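Local coordinates for putative succinylglutamate desuccinylase / aspartoacylase (Shewanella amazonensis, PDB 3FMC), which is probably a zinc-dependent hydrolase of the succinylglutamate desuccinylase/aspartoacylase family, thought to act on ester bonds, though its substrate is not established, at residues L20-Y25 against L71-P77; L105-F109 against E137-R141; K179-E185 against I196-I202. All coordinates share one frame. Residues are numbered along the deposited sequence.

Contact 1. Residues L20-Y25 against L71-P77; sequences LSLPVY and LVPLANP
The two segments run antiparallel, paired as strands at one end and splayed at the other. Leu20-Tyr25 is extended throughout. On the second, Leu71 makes the one hydrogen-bonded pair, with Tyr25 (CA-CA 5.1 Å): Tyr25 N donates to Leu71 O at 2.8 Å and Leu71 N to Tyr25 O at 2.7 Å, so both side chains share a sheet face, where helix 48-60 packs; Tyr25 OH hydrogen-bonds to Leu323 O of a second subunit. Val72 points to the other face, its CG1 3.8 Å from Leu22 CD1 and CG2 4.1 Å from Val24 CG1. Pro73 leaves the strand; its CG lies 4.2 Å from Pro23 CG and, at the Tyr25 ring edge, 3.9 Å from Tyr25 CE2. Leu74 is left-handed (phi/psi 54/47), and a water donates to Leu74 O (2.9 Å) and Ser21 O (2.7 Å). Ala75 O lies 3.1 Å from Leu22 CD2. Asn76 hydrogen-bonds to Val42 O through ND2. Pro77 sets its CD 3.5 Å from Leu22 CD2 and CG 3.9 Å from Leu20 CD2. An antiparallel strand pair of the mixed sheet ends here, strand 69-72 giving way through a loop to Asn76, N-cap of helix 77-80. The next hydrogen-bonded pair would fall at Pro23 and Pro73, but neither has an N-H; Pro23 O and Ala75 O stay buried without partners, and aliphatic packing and one water supply the cohesion.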
loop_
_atom_site.group_PDB
_atom_site.type_symbol
_atom_site.label_atom_id
_atom_site.label_comp_id
_atom_site.label_asym_id
_atom_site.label_seq_id
_atom_site.Cartn_x
_atom_site.Cartn_y
_atom_site.Cartn_z
ATOM N N LEU C 20 17.821 4.682 -11.804
ATOM C CA LEU C 20 17.004 3.544 -12.251
ATOM C C LEU C 20 17.582 3.234 -13.646
ATOM O O LEU C 20 17.643 4.117 -14.486
ATOM C CB LEU C 20 15.506 3.901 -12.313
ATOM C CG LEU C 20 14.774 4.087 -10.940
ATOM C CD1 LEU C 20 13.383 4.702 -11.124
ATOM C CD2 LEU C 20 14.721 2.753 -10.138
ATOM N N SER C 21 18.071 2.010 -13.826
ATOM C CA SER C 21 18.642 1.569 -15.074
ATOM C C SER C 21 18.252 0.138 -15.412
ATOM O O SER C 21 17.851 -0.660 -14.518
ATOM C CB SER C 21 20.144 1.770 -15.142
ATOM O OG SER C 21 20.763 0.992 -14.168
ATOM N N LEU C 22 18.360 -0.151 -16.728
ATOM C CA LEU C 22 17.971 -1.426 -17.318
ATOM C C LEU C 22 19.226 -2.050 -17.945
ATOM O O LEU C 22 20.017 -1.334 -18.551
ATOM C CB LEU C 22 16.975 -1.200 -18.485
ATOM C CG LEU C 22 15.764 -0.287 -18.349
ATOM C CD1 LEU C 22 14.837 -0.358 -19.517
ATOM C CD2 LEU C 22 15.037 -0.631 -17.054
ATOM N N PRO C 23 19.354 -3.378 -17.866
ATOM C CA PRO C 23 20.417 -4.095 -18.575
ATOM C C PRO C 23 19.883 -4.434 -19.974
ATOM O O PRO C 23 18.770 -4.945 -20.093
ATOM C CB PRO C 23 20.600 -5.372 -17.747
ATOM C CG PRO C 23 19.289 -5.628 -17.139
ATOM C CD PRO C 23 18.510 -4.307 -17.095
ATOM N N VAL C 24 20.627 -4.057 -21.013
ATOM C CA VAL C 24 20.272 -4.332 -22.422
ATOM C C VAL C 24 21.315 -5.279 -22.987
ATOM O O VAL C 24 22.499 -4.896 -23.054
ATOM C CB VAL C 24 20.195 -3.037 -23.228
ATOM C CG1 VAL C 24 19.731 -3.307 -24.713
ATOM C CG2 VAL C 24 19.269 -2.058 -22.510
ATOM N N TYR C 25 20.891 -6.507 -23.341
ATOM C CA TYR C 25 21.773 -7.521 -23.880
ATOM C C TYR C 25 21.572 -7.575 -25.389
ATOM O O TYR C 25 20.446 -7.488 -25.873
ATOM C CB TYR C 25 21.478 -8.877 -23.273
ATOM C CG TYR C 25 21.779 -8.935 -21.785
ATOM C CD1 TYR C 25 23.070 -9.099 -21.338
ATOM C CD2 TYR C 25 20.760 -8.839 -20.841
ATOM C CE1 TYR C 25 23.355 -9.151 -20.021
ATOM C CE2 TYR C 25 21.045 -8.896 -19.489
ATOM C CZ TYR C 25 22.339 -9.025 -19.080
ATOM O OH TYR C 25 22.662 -9.078 -17.745
ATOM N N LEU C 71 17.759 -7.820 -25.900
ATOM C CA LEU C 71 16.871 -8.316 -24.854
ATOM C C LEU C 71 17.035 -7.457 -23.606
ATOM O O LEU C 71 18.156 -7.154 -23.172
ATOM C CB LEU C 71 17.081 -9.802 -24.531
ATOM C CG LEU C 71 17.196 -10.774 -25.734
ATOM C CD1 LEU C 71 18.715 -10.912 -26.231
ATOM C CD2 LEU C 71 16.565 -12.086 -25.347
ATOM N N VAL C 72 15.882 -7.089 -23.055
ATOM C CA VAL C 72 15.794 -6.184 -21.898
ATOM C C VAL C 72 14.968 -6.845 -20.777
ATOM O O VAL C 72 13.770 -6.642 -20.685
ATOM C CB VAL C 72 15.223 -4.796 -22.296
ATOM C CG1 VAL C 72 15.297 -3.772 -21.092
ATOM C CG2 VAL C 72 15.946 -4.205 -23.524
ATOM N N PRO C 73 15.615 -7.674 -19.959
ATOM C CA PRO C 73 14.953 -8.244 -18.776
ATOM C C PRO C 73 14.915 -7.117 -17.719
ATOM O O PRO C 73 15.593 -6.084 -17.869
ATOM C CB PRO C 73 15.889 -9.362 -18.339
ATOM C CG PRO C 73 17.260 -8.858 -18.779
ATOM C CD PRO C 73 17.035 -8.082 -20.060
ATOM N N LEU C 74 14.104 -7.290 -16.685
ATOM C CA LEU C 74 14.091 -6.346 -15.572
ATOM C C LEU C 74 13.863 -4.934 -16.055
ATOM O O LEU C 74 14.539 -3.971 -15.631
ATOM C CB LEU C 74 15.405 -6.493 -14.768
ATOM C CG LEU C 74 15.765 -7.873 -14.224
ATOM C CD1 LEU C 74 17.238 -7.979 -13.813
ATOM C CD2 LEU C 74 14.822 -8.356 -13.093
ATOM N N ALA C 75 12.872 -4.810 -16.925
ATOM C CA ALA C 75 12.677 -3.546 -17.655
ATOM C C ALA C 75 12.075 -2.379 -16.836
ATOM O O ALA C 75 12.023 -1.268 -17.333
ATOM C CB ALA C 75 11.868 -3.751 -18.966
ATOM N N ASN C 76 11.676 -2.639 -15.598
ATOM C CA ASN C 76 11.082 -1.603 -14.742
ATOM C C ASN C 76 11.497 -1.791 -13.292
ATOM O O ASN C 76 10.709 -2.249 -12.464
ATOM C CB ASN C 76 9.571 -1.644 -14.903
ATOM C CG ASN C 76 8.853 -0.576 -14.068
ATOM O OD1 ASN C 76 9.483 0.359 -13.565
ATOM N ND2 ASN C 76 7.542 -0.700 -13.953
ATOM N N PRO C 77 12.742 -1.398 -12.952
ATOM C CA PRO C 77 13.173 -1.650 -11.580
ATOM C C PRO C 77 12.297 -0.987 -10.486
ATOM O O PRO C 77 12.110 -1.566 -9.413
ATOM C CB PRO C 77 14.646 -1.160 -11.567
ATOM C CG PRO C 77 14.731 -0.218 -12.725
ATOM C CD PRO C 77 13.815 -0.767 -13.766
HETATM O O HOH W 1 16.718 -3.074 -13.931
#

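Contact 2. Residues L105-F109 against E137-R141; sequences LDHGF and ECARR
An irregular, largely extended loop, Leu105-Phe109, lies against one turn of helix 123-142, Glu137-Arg141, with no direct hydrogen bond between them. Leu105 (chi1 t, chi2 p) points at the helix, CA 7.5 Å from Cys138 CA. Its CD2 reaches Glu137 O at 3.9 Å and Cys138 SG at 4.3 Å, while its CD1 sits over one face of the Arg141 guanidinium, 3.6 Å from Arg141 NE. His107 (chi1 m) brings ND1 to 3.4 Å from Glu137 CB and meets Cys138 SG at the ring edge, with SG 5.1 Å from the ring centroid. A water lies 3.0 Å from His107 ND1 and donates to Glu137 OE1 at 3.0 Å. That carboxylate, folded back by chi1 m and chi2 m, is also held by Arg140, whose NH2 forms a salt bridge to Glu137 OE1 at 2.9 Å. Phe109 (chi1 p) aims at the helix and places CD1 4.2 Å from Glu137 CG. The loop between helices 77-80 and 111-118 thus packs on the C-terminal part of helix 123-142 through apolar groups, a sulfur-aromatic edge contact and one water. Helix 150-163 flanks it: Gln159 OE1 accepts from Leu105 N, and His107 NE2 and His163 NE2 are hydrogen-bonded. The two helices also touch each other, through Cys138 and an Arg141-His152 hydrogen bond.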
loop_
_atom_site.group_PDB
_atom_site.type_symbol
_atom_site.label_atom_id
_atom_site.label_comp_id
_atom_site.label_asym_id
_atom_site.label_seq_id
_atom_site.Cartn_x
_atom_site.Cartn_y
_atom_site.Cartn_z
ATOM N N LEU C 105 3.839 6.181 -25.931
ATOM C CA LEU C 105 3.601 7.376 -26.706
ATOM C C LEU C 105 2.872 7.096 -28.000
ATOM O O LEU C 105 3.351 6.291 -28.795
ATOM C CB LEU C 105 4.962 7.995 -27.041
ATOM C CG LEU C 105 4.985 9.286 -27.876
ATOM C CD1 LEU C 105 4.044 10.350 -27.304
ATOM C CD2 LEU C 105 6.439 9.783 -28.039
ATOM N N ASP C 106 1.689 7.695 -28.157
ATOM C CA ASP C 106 0.891 7.633 -29.396
ATOM C C ASP C 106 1.414 8.772 -30.216
ATOM O O ASP C 106 1.319 9.937 -29.812
ATOM C CB ASP C 106 -0.573 7.874 -29.095
ATOM C CG ASP C 106 -1.537 7.538 -30.273
ATOM O OD1 ASP C 106 -1.156 6.924 -31.281
ATOM O OD2 ASP C 106 -2.735 7.869 -30.138
ATOM N N HIS C 107 1.990 8.460 -31.366
ATOM C CA HIS C 107 2.496 9.515 -32.220
ATOM C C HIS C 107 1.331 10.303 -32.820
ATOM O O HIS C 107 0.467 9.773 -33.490
ATOM C CB HIS C 107 3.465 8.970 -33.252
ATOM C CG HIS C 107 4.692 8.361 -32.632
ATOM N ND1 HIS C 107 5.705 9.119 -32.075
ATOM C CD2 HIS C 107 5.080 7.070 -32.511
ATOM C CE1 HIS C 107 6.662 8.313 -31.639
ATOM N NE2 HIS C 107 6.304 7.065 -31.889
ATOM N N GLY C 108 1.308 11.584 -32.531
ATOM C CA GLY C 108 0.238 12.437 -33.008
ATOM C C GLY C 108 0.367 12.999 -34.416
ATOM O O GLY C 108 -0.626 13.462 -34.970
ATOM N N PHE C 109 1.558 12.970 -35.009
ATOM C CA PHE C 109 1.724 13.555 -36.336
ATOM C C PHE C 109 0.800 12.937 -37.416
ATOM O O PHE C 109 0.356 11.768 -37.342
ATOM C CB PHE C 109 3.195 13.593 -36.745
ATOM C CG PHE C 109 3.791 12.263 -37.038
ATOM C CD1 PHE C 109 4.338 11.474 -36.024
ATOM C CD2 PHE C 109 3.851 11.800 -38.339
ATOM C CE1 PHE C 109 4.895 10.257 -36.334
ATOM C CE2 PHE C 109 4.404 10.595 -38.638
ATOM C CZ PHE C 109 4.920 9.818 -37.660
ATOM N N GLU C 137 10.635 11.544 -32.532
ATOM C CA GLU C 137 9.450 11.963 -31.804
ATOM C C GLU C 137 9.517 11.583 -30.306
ATOM O O GLU C 137 9.006 12.321 -29.434
ATOM C CB GLU C 137 8.180 11.413 -32.468
ATOM C CG GLU C 137 7.774 12.162 -33.729
ATOM C CD GLU C 137 7.377 13.608 -33.469
ATOM O OE1 GLU C 137 6.295 13.861 -32.935
ATOM O OE2 GLU C 137 8.164 14.495 -33.798
ATOM N N CYS C 138 10.150 10.443 -30.028
ATOM C CA CYS C 138 10.365 9.979 -28.654
ATOM C C CYS C 138 11.350 10.943 -27.951
ATOM O O CYS C 138 11.145 11.318 -26.804
ATOM C CB CYS C 138 10.942 8.564 -28.623
ATOM S SG CYS C 138 9.747 7.277 -29.114
ATOM N N ALA C 139 12.442 11.286 -28.639
ATOM C CA ALA C 139 13.436 12.215 -28.117
ATOM C C ALA C 139 12.790 13.560 -27.837
ATOM O O ALA C 139 13.037 14.164 -26.812
ATOM C CB ALA C 139 14.602 12.363 -29.105
ATOM N N ARG C 140 11.966 14.043 -28.755
ATOM C CA ARG C 140 11.311 15.316 -28.593
ATOM C C ARG C 140 10.400 15.301 -27.357
ATOM O O ARG C 140 10.319 16.274 -26.603
ATOM C CB ARG C 140 10.511 15.634 -29.871
ATOM C CG ARG C 140 9.697 16.926 -29.791
ATOM C CD ARG C 140 9.100 17.353 -31.142
ATOM N NE ARG C 140 7.875 16.633 -31.494
ATOM C CZ ARG C 140 6.680 16.884 -30.967
ATOM N NH1 ARG C 140 6.522 17.817 -30.027
ATOM N NH2 ARG C 140 5.629 16.181 -31.369
ATOM N N ARG C 141 9.709 14.191 -27.159
ATOM C CA ARG C 141 8.812 14.036 -26.023
ATOM C C ARG C 141 9.520 14.170 -24.668
ATOM O O ARG C 141 8.993 14.768 -23.735
ATOM C CB ARG C 141 8.168 12.640 -26.077
ATOM C CG ARG C 141 7.027 12.484 -25.134
ATOM C CD ARG C 141 5.834 13.279 -25.617
ATOM N NE ARG C 141 4.704 12.912 -24.816
ATOM C CZ ARG C 141 3.457 13.262 -25.026
ATOM N NH1 ARG C 141 3.127 14.074 -26.026
ATOM N NH2 ARG C 141 2.541 12.834 -24.185
HETATM O O HOH W 2 4.907 11.891 -31.176
#

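Contact 3. Residues K179-E185 against I196-I202; sequences KHLYCPE and IPYTLLI
Segment 179-185, on strand 176-184, runs parallel to strand 198-202, the segment axes 4.5 Å apart at closest approach and 28° from aligned. Leu181 pairs with Thr199, Tyr182 with Leu200, Cys183 with Leu201 and Pro184 with Ile202. The ladder alternates between the two strands: Leu181 N to Tyr198 O (2.9 Å), Leu200 N to Leu181 O (2.6 Å), Cys183 N to Leu200 O (2.9 Å), Ile202 N to Cys183 O (2.9 Å) and Glu185 N to Ile202 O (2.9 Å). On their outer edges, backbone hydrogen bonds join His180 to Glu242, Tyr182 to Thr240, and Thr199 to Tyr283 and Cys285. His180 ND1 bonds to Cys178 O, and Lys179 NZ is salt-bridged to Glu256, Asp257 and Asp253. A water donates to Glu185 OE2 (2.7 Å) and Leu201 O (2.6 Å). Lys179 O is buried without a partner. Tyr182 (chi1 m) sets CE2 3.3 Å from Leu200 CD1. This parallel pair, with strand 237-243 antiparallel beyond 176-184, is consistent with the mixed central sheet of the zinc carboxypeptidase-like fold expected for this family.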
loop_
_atom_site.group_PDB
_atom_site.type_symbol
_atom_site.label_atom_id
_atom_site.label_comp_id
_atom_site.label_asym_id
_atom_site.label_seq_id
_atom_site.Cartn_x
_atom_site.Cartn_y
_atom_site.Cartn_z
ATOM N N LYS C 179 -1.151 -19.546 -20.579
ATOM C CA LYS C 179 -0.344 -18.840 -21.583
ATOM C C LYS C 179 -1.281 -18.386 -22.718
ATOM O O LYS C 179 -2.101 -19.150 -23.242
ATOM C CB LYS C 179 0.755 -19.766 -22.152
ATOM C CG LYS C 179 1.624 -20.344 -21.103
ATOM C CD LYS C 179 2.782 -21.142 -21.686
ATOM C CE LYS C 179 3.584 -21.764 -20.599
ATOM N NZ LYS C 179 4.709 -22.542 -21.155
ATOM N N HIS C 180 -1.151 -17.132 -23.079
ATOM C CA HIS C 180 -1.923 -16.522 -24.125
ATOM C C HIS C 180 -1.103 -15.472 -24.858
ATOM O O HIS C 180 -0.051 -15.028 -24.395
ATOM C CB HIS C 180 -3.320 -16.031 -23.673
ATOM C CG HIS C 180 -3.315 -15.007 -22.573
ATOM N ND1 HIS C 180 -2.983 -15.315 -21.265
ATOM C CD2 HIS C 180 -3.703 -13.718 -22.572
ATOM C CE1 HIS C 180 -3.140 -14.234 -20.522
ATOM N NE2 HIS C 180 -3.569 -13.252 -21.296
ATOM N N LEU C 181 -1.601 -15.082 -26.002
ATOM C CA LEU C 181 -0.900 -14.169 -26.894
ATOM C C LEU C 181 -1.792 -13.111 -27.464
ATOM O O LEU C 181 -2.948 -13.397 -27.840
ATOM C CB LEU C 181 -0.348 -14.972 -28.061
ATOM C CG LEU C 181 0.387 -14.335 -29.248
ATOM C CD1 LEU C 181 1.776 -13.746 -28.861
ATOM C CD2 LEU C 181 0.567 -15.355 -30.441
ATOM N N TYR C 182 -1.283 -11.890 -27.470
ATOM C CA TYR C 182 -1.893 -10.798 -28.200
ATOM C C TYR C 182 -1.124 -10.667 -29.535
ATOM O O TYR C 182 0.144 -10.546 -29.585
ATOM C CB TYR C 182 -1.889 -9.486 -27.460
ATOM C CG TYR C 182 -2.749 -9.447 -26.213
ATOM C CD1 TYR C 182 -2.301 -9.951 -25.003
ATOM C CD2 TYR C 182 -4.008 -8.873 -26.251
ATOM C CE1 TYR C 182 -3.092 -9.896 -23.858
ATOM C CE2 TYR C 182 -4.794 -8.850 -25.172
ATOM C CZ TYR C 182 -4.359 -9.331 -23.961
ATOM O OH TYR C 182 -5.196 -9.232 -22.867
ATOM N N CYS C 183 -1.908 -10.663 -30.603
ATOM C CA CYS C 183 -1.402 -10.678 -31.970
ATOM C C CYS C 183 -2.269 -9.744 -32.795
ATOM O O CYS C 183 -3.499 -9.875 -32.772
ATOM C CB CYS C 183 -1.490 -12.090 -32.523
ATOM S SG CYS C 183 -0.710 -12.255 -34.171
ATOM N N PRO C 184 -1.656 -8.800 -33.525
ATOM C CA PRO C 184 -2.414 -7.888 -34.376
ATOM C C PRO C 184 -3.034 -8.646 -35.530
ATOM O O PRO C 184 -2.445 -9.616 -36.020
ATOM C CB PRO C 184 -1.377 -6.927 -34.927
ATOM C CG PRO C 184 -0.078 -7.291 -34.246
ATOM C CD PRO C 184 -0.204 -8.550 -33.548
ATOM N N GLU C 185 -4.209 -8.197 -35.942
ATOM C CA GLU C 185 -4.941 -8.862 -37.024
ATOM C C GLU C 185 -4.123 -8.998 -38.295
ATOM O O GLU C 185 -4.285 -9.979 -38.995
ATOM C CB GLU C 185 -6.254 -8.128 -37.311
ATOM C CG GLU C 185 -7.262 -8.209 -36.205
ATOM C CD GLU C 185 -8.522 -7.464 -36.536
ATOM O OE1 GLU C 185 -8.932 -7.497 -37.725
ATOM O OE2 GLU C 185 -9.100 -6.837 -35.631
ATOM N N ILE C 196 1.709 -21.286 -27.818
ATOM C CA ILE C 196 0.669 -20.621 -27.041
ATOM C C ILE C 196 -0.716 -21.042 -27.550
ATOM O O ILE C 196 -1.097 -20.729 -28.689
ATOM C CB ILE C 196 0.878 -19.098 -27.098
ATOM C CG1 ILE C 196 2.280 -18.754 -26.522
ATOM C CG2 ILE C 196 -0.231 -18.396 -26.267
ATOM C CD1 ILE C 196 2.732 -17.293 -26.586
ATOM N N PRO C 197 -1.492 -21.707 -26.680
ATOM C CA PRO C 197 -2.797 -22.261 -27.079
ATOM C C PRO C 197 -3.885 -21.240 -27.402
ATOM O O PRO C 197 -4.770 -21.537 -28.179
ATOM C CB PRO C 197 -3.160 -23.162 -25.879
ATOM C CG PRO C 197 -2.486 -22.558 -24.697
ATOM C CD PRO C 197 -1.190 -21.959 -25.259
ATOM N N TYR C 198 -3.819 -20.030 -26.828
ATOM C CA TYR C 198 -4.894 -19.033 -26.996
ATOM C C TYR C 198 -4.384 -17.679 -27.412
ATOM O O TYR C 198 -3.500 -17.107 -26.764
ATOM C CB TYR C 198 -5.706 -18.954 -25.688
ATOM C CG TYR C 198 -6.460 -20.253 -25.409
ATOM C CD1 TYR C 198 -7.601 -20.570 -26.149
ATOM C CD2 TYR C 198 -6.003 -21.183 -24.505
ATOM C CE1 TYR C 198 -8.267 -21.764 -25.964
ATOM C CE2 TYR C 198 -6.703 -22.379 -24.295
ATOM C CZ TYR C 198 -7.824 -22.650 -25.048
ATOM O OH TYR C 198 -8.554 -23.821 -24.875
ATOM N N THR C 199 -4.947 -17.147 -28.488
ATOM C CA THR C 199 -4.500 -15.877 -29.034
ATOM C C THR C 199 -5.664 -14.872 -29.178
ATOM O O THR C 199 -6.733 -15.207 -29.664
ATOM C CB THR C 199 -3.818 -16.064 -30.420
ATOM O OG1 THR C 199 -2.677 -17.019 -30.335
ATOM C CG2 THR C 199 -3.399 -14.714 -30.996
ATOM N N LEU C 200 -5.412 -13.640 -28.749
ATOM C CA LEU C 200 -6.323 -12.509 -28.924
ATOM C C LEU C 200 -5.836 -11.733 -30.134
ATOM O O LEU C 200 -4.683 -11.271 -30.164
ATOM C CB LEU C 200 -6.314 -11.589 -27.690
ATOM C CG LEU C 200 -6.950 -12.210 -26.446
ATOM C CD1 LEU C 200 -6.556 -11.603 -25.147
ATOM C CD2 LEU C 200 -8.477 -12.204 -26.631
ATOM N N LEU C 201 -6.677 -11.650 -31.163
ATOM C CA LEU C 201 -6.401 -10.871 -32.374
ATOM C C LEU C 201 -6.879 -9.448 -32.153
ATOM O O LEU C 201 -8.071 -9.190 -31.884
ATOM C CB LEU C 201 -7.063 -11.528 -33.596
ATOM C CG LEU C 201 -6.612 -12.951 -33.953
ATOM C CD1 LEU C 201 -7.497 -13.574 -35.028
ATOM C CD2 LEU C 201 -5.145 -12.961 -34.382
ATOM N N ILE C 202 -5.943 -8.496 -32.267
ATOM C CA ILE C 202 -6.199 -7.114 -31.873
ATOM C C ILE C 202 -6.144 -6.151 -33.052
ATOM O O ILE C 202 -5.362 -6.341 -33.998
ATOM C CB ILE C 202 -5.276 -6.687 -30.655
ATOM C CG1 ILE C 202 -3.812 -6.464 -31.065
ATOM C CG2 ILE C 202 -5.357 -7.708 -29.480
ATOM C CD1 ILE C 202 -2.988 -5.873 -29.892
HETATM O O HOH W 3 -9.618 -7.418 -33.014
#

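Overall arrangement
From the N terminus, the three contacts close in series, without nesting or crossing. Contact 1 closes the first loop, bringing strand 19-27 beside strand 69-72 across an interval that includes strand 36-40 and helix 48-60. Contact 2 opens after helix 77-80 and closes a mostly helical excursion, bringing the loop before helix 111-118 back to the end of helix 123-142. Contact 3 then spans a short connection without helix or strand. Contacts 1 and 3 lie in different regions of the same mixed sheet, their centres about 25 Å apart, while contact 2 lies off the sheet, joining a loop to helix 123-142; the nearest atoms of any two contacts are at least about 13 Å apart.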